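Local coordinates for hypothetical protein (Caulobacter vibrioides, PDB 2QAS) that probably acts as an adaptor that binds ssrA-tagged proteins and hands them to the unfoldase ClpX for degradation, at residues A[15-18]-A[19-23]; A[93-97]-A[98-102]; A[113-116]-A[117-120]. All coordinates share one frame; numbering follows the deposited sequence.

Contact 1 of 3, residues A[15-18]-A[19-23]; sequences QYEA and MAQDA
Met19 reaches back to Gln15 with its backbone and its side chain alike. Its N donates to Gln15 O over 3.0 Å, nearly straight at 163° and in the carbonyl plane, closing the first turn of helix 16-35 on the N-cap residue. Because Met19 CG stands beside its own backbone N (chi1 -64°), that carbon lies 3.3 Å from Gln15 O. One residue further on, Ala20 N donates to Tyr16 O at 2.9 Å, while Ala20 CB rests 3.5 Å from that oxygen. Met19 and Ala20 form the close part, backed by the buried Tyr16, whose ring turns to the second subunit: it stacks on Phe120 and its OH bonds Asp115 of that chain. The exposed side chains are looser and leave the helix on different sides: Glu17 folds back at chi2 (37°), yet its OE2 gets no nearer than 4.1 Å to Ala20 CB, whereas Asp22 bonds Ala18 O through its N at 3.1 Å, its carboxylate taking no hydrogen bond from 15-18. Backbone bonds alone therefore close this turn, leaving Tyr16 and Met19 to pack on the partner chain, and the acid of Glu17, so near the helix start, is probably favoured by its dipole.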
# COMPACT_ATOMS: atom_id res chain seq x y z
N GLN A 15 -11.62 4.22 -8.35
CA GLN A 15 -11.72 3.49 -7.10
C GLN A 15 -10.45 3.71 -6.30
O GLN A 15 -9.79 2.77 -5.86
CB GLN A 15 -11.88 1.99 -7.37
CG GLN A 15 -12.94 1.66 -8.40
CD GLN A 15 -13.01 0.17 -8.67
OE1 GLN A 15 -13.35 -0.62 -7.78
NE2 GLN A 15 -12.69 -0.24 -9.90
N TYR A 16 -10.10 4.98 -6.11
CA TYR A 16 -8.90 5.30 -5.37
C TYR A 16 -8.97 4.75 -3.96
O TYR A 16 -7.99 4.20 -3.45
CB TYR A 16 -8.68 6.82 -5.34
CG TYR A 16 -8.16 7.37 -6.65
CD1 TYR A 16 -8.87 8.34 -7.36
CD2 TYR A 16 -6.94 6.92 -7.18
CE1 TYR A 16 -8.38 8.85 -8.57
CE2 TYR A 16 -6.44 7.43 -8.38
CZ TYR A 16 -7.17 8.39 -9.07
OH TYR A 16 -6.68 8.89 -10.25
N GLU A 17 -10.13 4.89 -3.33
CA GLU A 17 -10.29 4.41 -1.97
C GLU A 17 -10.08 2.90 -1.84
O GLU A 17 -9.51 2.43 -0.85
CB GLU A 17 -11.67 4.81 -1.43
CG GLU A 17 -11.68 4.83 0.09
CD GLU A 17 -10.36 5.37 0.64
OE1 GLU A 17 -9.97 6.51 0.27
OE2 GLU A 17 -9.70 4.65 1.43
N ALA A 18 -10.54 2.15 -2.83
CA ALA A 18 -10.37 0.71 -2.82
C ALA A 18 -8.89 0.38 -3.00
O ALA A 18 -8.36 -0.50 -2.32
CB ALA A 18 -11.19 0.07 -3.92
N MET A 19 -8.22 1.07 -3.92
CA MET A 19 -6.80 0.83 -4.18
C MET A 19 -5.95 1.18 -2.96
O MET A 19 -4.91 0.57 -2.72
CB MET A 19 -6.31 1.65 -5.37
CG MET A 19 -6.94 1.30 -6.71
SD MET A 19 -6.37 2.46 -7.97
CE MET A 19 -5.57 1.38 -9.08
N ALA A 20 -6.39 2.17 -2.20
CA ALA A 20 -5.66 2.57 -1.00
C ALA A 20 -5.81 1.50 0.08
O ALA A 20 -4.91 1.29 0.89
CB ALA A 20 -6.18 3.91 -0.49
N GLN A 21 -6.96 0.83 0.07
CA GLN A 21 -7.27 -0.22 1.04
C GLN A 21 -6.36 -1.43 0.78
O GLN A 21 -5.76 -1.97 1.71
CB GLN A 21 -8.73 -0.65 0.89
CG GLN A 21 -9.41 -1.07 2.19
CD GLN A 21 -9.77 0.13 3.07
OE1 GLN A 21 -8.90 0.93 3.43
NE2 GLN A 21 -11.05 0.24 3.41
N ASP A 22 -6.26 -1.85 -0.47
CA ASP A 22 -5.41 -2.98 -0.83
C ASP A 22 -3.97 -2.64 -0.53
O ASP A 22 -3.24 -3.45 0.05
CB ASP A 22 -5.53 -3.30 -2.31
CG ASP A 22 -6.94 -3.63 -2.71
OD1 ASP A 22 -7.56 -4.48 -2.03
OD2 ASP A 22 -7.42 -3.05 -3.71
N ALA A 23 -3.56 -1.45 -0.94
CA ALA A 23 -2.20 -1.01 -0.71
C ALA A 23 -1.87 -1.18 0.77
O ALA A 23 -0.79 -1.65 1.12
CB ALA A 23 -2.04 0.46 -1.12

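Contact 2 of 3, residues A[93-97]-A[98-102]; sequences TLKFG and GQPKR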
# COMPACT_ATOMS: atom_id res chain seq x y z
N THR A 93 0.84 -21.33 13.74
CA THR A 93 0.37 -22.31 14.69
C THR A 93 0.10 -21.55 15.99
O THR A 93 0.97 -20.83 16.47
CB THR A 93 1.42 -23.38 14.98
OG1 THR A 93 1.67 -24.12 13.79
CG2 THR A 93 0.92 -24.32 16.08
N LEU A 94 -1.10 -21.72 16.53
CA LEU A 94 -1.48 -21.07 17.77
C LEU A 94 -2.09 -22.14 18.70
O LEU A 94 -2.32 -23.27 18.28
CB LEU A 94 -2.52 -19.99 17.48
CG LEU A 94 -2.18 -18.87 16.49
CD1 LEU A 94 -3.41 -17.99 16.29
CD2 LEU A 94 -1.00 -18.03 17.01
N LYS A 95 -2.37 -21.77 19.94
CA LYS A 95 -2.95 -22.71 20.90
C LYS A 95 -4.34 -22.30 21.34
O LYS A 95 -4.58 -21.14 21.63
CB LYS A 95 -2.08 -22.83 22.14
CG LYS A 95 -0.95 -23.78 21.99
CD LYS A 95 -0.14 -23.87 23.27
CE LYS A 95 0.98 -24.86 23.08
NZ LYS A 95 2.02 -24.61 24.09
N PHE A 96 -5.24 -23.27 21.38
CA PHE A 96 -6.61 -23.02 21.81
C PHE A 96 -6.89 -24.04 22.90
O PHE A 96 -6.93 -25.25 22.64
CB PHE A 96 -7.57 -23.18 20.64
CG PHE A 96 -7.24 -22.29 19.48
CD1 PHE A 96 -6.26 -22.64 18.57
CD2 PHE A 96 -7.90 -21.07 19.31
CE1 PHE A 96 -5.92 -21.79 17.51
CE2 PHE A 96 -7.57 -20.21 18.26
CZ PHE A 96 -6.58 -20.57 17.36
N GLY A 97 -7.07 -23.55 24.13
CA GLY A 97 -7.29 -24.45 25.24
C GLY A 97 -6.10 -25.39 25.36
O GLY A 97 -6.26 -26.60 25.55
N GLY A 98 -4.90 -24.82 25.23
CA GLY A 98 -3.67 -25.59 25.32
C GLY A 98 -3.37 -26.52 24.16
O GLY A 98 -2.33 -27.18 24.14
N GLN A 99 -4.28 -26.59 23.18
CA GLN A 99 -4.10 -27.46 22.01
C GLN A 99 -3.59 -26.70 20.79
O GLN A 99 -4.27 -25.81 20.28
CB GLN A 99 -5.43 -28.14 21.64
CG GLN A 99 -6.00 -29.05 22.71
CD GLN A 99 -5.22 -30.34 22.83
OE1 GLN A 99 -5.42 -31.27 22.05
NE2 GLN A 99 -4.32 -30.40 23.80
N PRO A 100 -2.39 -27.04 20.30
CA PRO A 100 -1.84 -26.35 19.13
C PRO A 100 -2.60 -26.65 17.83
O PRO A 100 -2.92 -27.80 17.54
CB PRO A 100 -0.39 -26.83 19.10
CG PRO A 100 -0.47 -28.21 19.70
CD PRO A 100 -1.45 -28.04 20.83
N LYS A 101 -2.89 -25.60 17.06
CA LYS A 101 -3.62 -25.72 15.79
C LYS A 101 -3.07 -24.78 14.72
O LYS A 101 -2.56 -23.70 15.02
CB LYS A 101 -5.11 -25.42 16.01
CG LYS A 101 -5.79 -26.35 16.99
CD LYS A 101 -7.21 -25.90 17.29
CE LYS A 101 -7.87 -26.82 18.34
NZ LYS A 101 -7.89 -28.26 17.90
N ARG A 102 -3.19 -25.20 13.46
CA ARG A 102 -2.71 -24.43 12.31
C ARG A 102 -3.79 -23.61 11.63
O ARG A 102 -4.95 -24.02 11.55
CB ARG A 102 -2.07 -25.35 11.29
CG ARG A 102 -0.56 -25.41 11.35
CD ARG A 102 0.08 -24.61 10.23
NE ARG A 102 1.22 -23.86 10.74
CZ ARG A 102 2.07 -23.17 9.99
NH1 ARG A 102 1.93 -23.14 8.67
NH2 ARG A 102 3.04 -22.49 10.57
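Leu94 O is gripped twice by the returning strand: Lys101 N donates to it at 2.7 Å, nearly along the C=O axis (173°), and Pro100 CA-H points at it from 3.2 Å. Leu94 N answers with a bond to Lys101 O, so the two residues form a hydrogen-bonded antiparallel pair. Nearer the tip, Phe96 N reaches Gln99 O at 2.9 Å and Gln99 N returns to Phe96 O. Between them Gly97 and Gly98, both at positive phi, make a type I' turn; each of their amides donates to an acidic side chain of the bound peptide. On the side carrying Thr93 and Arg102, the arginine bends at chi2 and chi3 to bring NE within 3.1 Å of Thr93 OG1, a straight bond (173°) lying in the guanidinium plane that fixes this end of the side chain. On the opposite face, Lys101 slants past the Phe96 ring, with Lys101 CD 3.6 Å from Phe96 CD1. The hairpin of strands 89-96 and 99-106 is flanked by strand 81-85, where Trp81 bonds the Thr93 backbone, while Leu94 packs on Ile74 and Leu76 and Phe96 on Met72, all three from strand 71-76.

Contact 3 of 3, residues A[113-116]-A[117-120]; sequences FYDP and SVQF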
# COMPACT_ATOMS: atom_id res chain seq x y z
N PHE A 113 -6.23 -4.51 11.92
CA PHE A 113 -4.84 -4.69 12.32
C PHE A 113 -4.57 -3.73 13.46
O PHE A 113 -4.93 -2.56 13.37
CB PHE A 113 -3.89 -4.37 11.17
CG PHE A 113 -2.45 -4.62 11.50
CD1 PHE A 113 -1.96 -5.92 11.54
CD2 PHE A 113 -1.60 -3.56 11.79
CE1 PHE A 113 -0.62 -6.17 11.87
CE2 PHE A 113 -0.26 -3.79 12.13
CZ PHE A 113 0.23 -5.10 12.17
N TYR A 114 -3.92 -4.21 14.52
CA TYR A 114 -3.65 -3.35 15.67
C TYR A 114 -2.41 -3.78 16.47
O TYR A 114 -2.26 -4.95 16.80
CB TYR A 114 -4.88 -3.33 16.60
CG TYR A 114 -4.77 -2.35 17.76
CD1 TYR A 114 -4.58 -0.99 17.51
CD2 TYR A 114 -4.82 -2.78 19.09
CE1 TYR A 114 -4.44 -0.08 18.56
CE2 TYR A 114 -4.67 -1.87 20.16
CZ TYR A 114 -4.48 -0.52 19.88
OH TYR A 114 -4.33 0.40 20.90
N ASP A 115 -1.53 -2.83 16.76
CA ASP A 115 -0.34 -3.08 17.55
C ASP A 115 -0.45 -2.16 18.76
O ASP A 115 -0.07 -1.00 18.70
CB ASP A 115 0.94 -2.73 16.78
CG ASP A 115 2.20 -3.00 17.60
OD1 ASP A 115 2.12 -3.09 18.85
OD2 ASP A 115 3.29 -3.12 17.00
N PRO A 116 -0.98 -2.67 19.88
CA PRO A 116 -1.16 -1.93 21.14
C PRO A 116 0.02 -1.10 21.63
O PRO A 116 -0.17 -0.08 22.29
CB PRO A 116 -1.52 -3.03 22.14
CG PRO A 116 -2.27 -3.99 21.30
CD PRO A 116 -1.44 -4.06 20.03
N SER A 117 1.24 -1.53 21.32
CA SER A 117 2.46 -0.85 21.77
C SER A 117 2.64 0.60 21.33
O SER A 117 3.15 1.43 22.08
CB SER A 117 3.69 -1.65 21.36
OG SER A 117 3.88 -2.74 22.25
N VAL A 118 2.25 0.88 20.09
CA VAL A 118 2.36 2.22 19.52
C VAL A 118 0.99 2.65 19.05
O VAL A 118 0.84 3.59 18.28
CB VAL A 118 3.36 2.24 18.34
CG1 VAL A 118 4.78 1.97 18.84
CG2 VAL A 118 2.98 1.18 17.30
N GLN A 119 -0.03 1.93 19.51
CA GLN A 119 -1.41 2.23 19.15
C GLN A 119 -1.64 2.46 17.67
O GLN A 119 -2.42 3.33 17.28
CB GLN A 119 -1.89 3.44 19.93
CG GLN A 119 -2.00 3.20 21.43
CD GLN A 119 -2.22 4.50 22.18
OE1 GLN A 119 -3.21 5.20 21.96
NE2 GLN A 119 -1.28 4.83 23.06
N PHE A 120 -0.96 1.68 16.83
CA PHE A 120 -1.15 1.79 15.40
C PHE A 120 -2.24 0.82 14.98
O PHE A 120 -2.18 -0.36 15.29
CB PHE A 120 0.15 1.47 14.66
CG PHE A 120 0.00 1.47 13.17
CD1 PHE A 120 -0.23 0.28 12.49
CD2 PHE A 120 0.01 2.67 12.45
CE1 PHE A 120 -0.46 0.28 11.11
CE2 PHE A 120 -0.21 2.68 11.07
CZ PHE A 120 -0.45 1.48 10.40
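Asp115 and Phe120 hold the two limbs together by backbone bonds: Asp115 N donates to Phe120 O at 2.9 Å, and the reply from Phe120 N to Asp115 O is weak at 3.4 Å. Asp115 O also takes Val118 N, at 3.3 Å and from above the carbonyl plane, which closes a tight turn over Pro116 and Ser117. A side-chain bond reinforces the turn. Ser117 N meets Asp115 OD1 at 3.1 Å, on the anti side and 32° out of the carboxylate plane, giving an Asx turn. The other oxygen, Asp115 OD2, is bonded by His45, and Ser117 OG bonds to Pro44 O, so the loop is tied to the residues leading into strand 47-52.

Apolar contacts lie along the limbs. Phe113 and Phe120 meet obliquely through their ring edges, with CD2 of Phe113 4.1 Å from CE1 of Phe120. Tyr114 lies beside Gln119, both pointing the same way; its OH comes to 3.7 Å from Gln119 CG. The CG of Tyr114 stands opposite its backbone N (chi1 -173°), which lays the ring along the Gln119 backbone, and Pro116 N sits over one face near the rim. Two residues, Gln119 at positive phi and Phe120, stand against the single Asp115, which makes a G1 beta bulge, here set in the hairpin connection from strand 110-115 to strand 120-123.

Overall arrangement
Contacts 1 and 2 lie on opposite sides of the chain's centre, with 34 Å between their centres, and they serve different partners. Contact 2 forms the hairpin tip that meets the bound peptide, consistent with the tag-binding role of an adaptor. Contacts 1 and 3 both face the second subunit. Within one chain their centres are 22 Å apart and their nearest atoms about 10 Å, yet across the dimer the start of helix 16-35 meets the 113-120 turn of the other copy. Contact 3 stands 24 Å from contact 2, centre to centre, although strands 99-106 and 110-115 follow each other in the chain. The peptide-binding hairpin tip thus lies well away from these two dimer contacts.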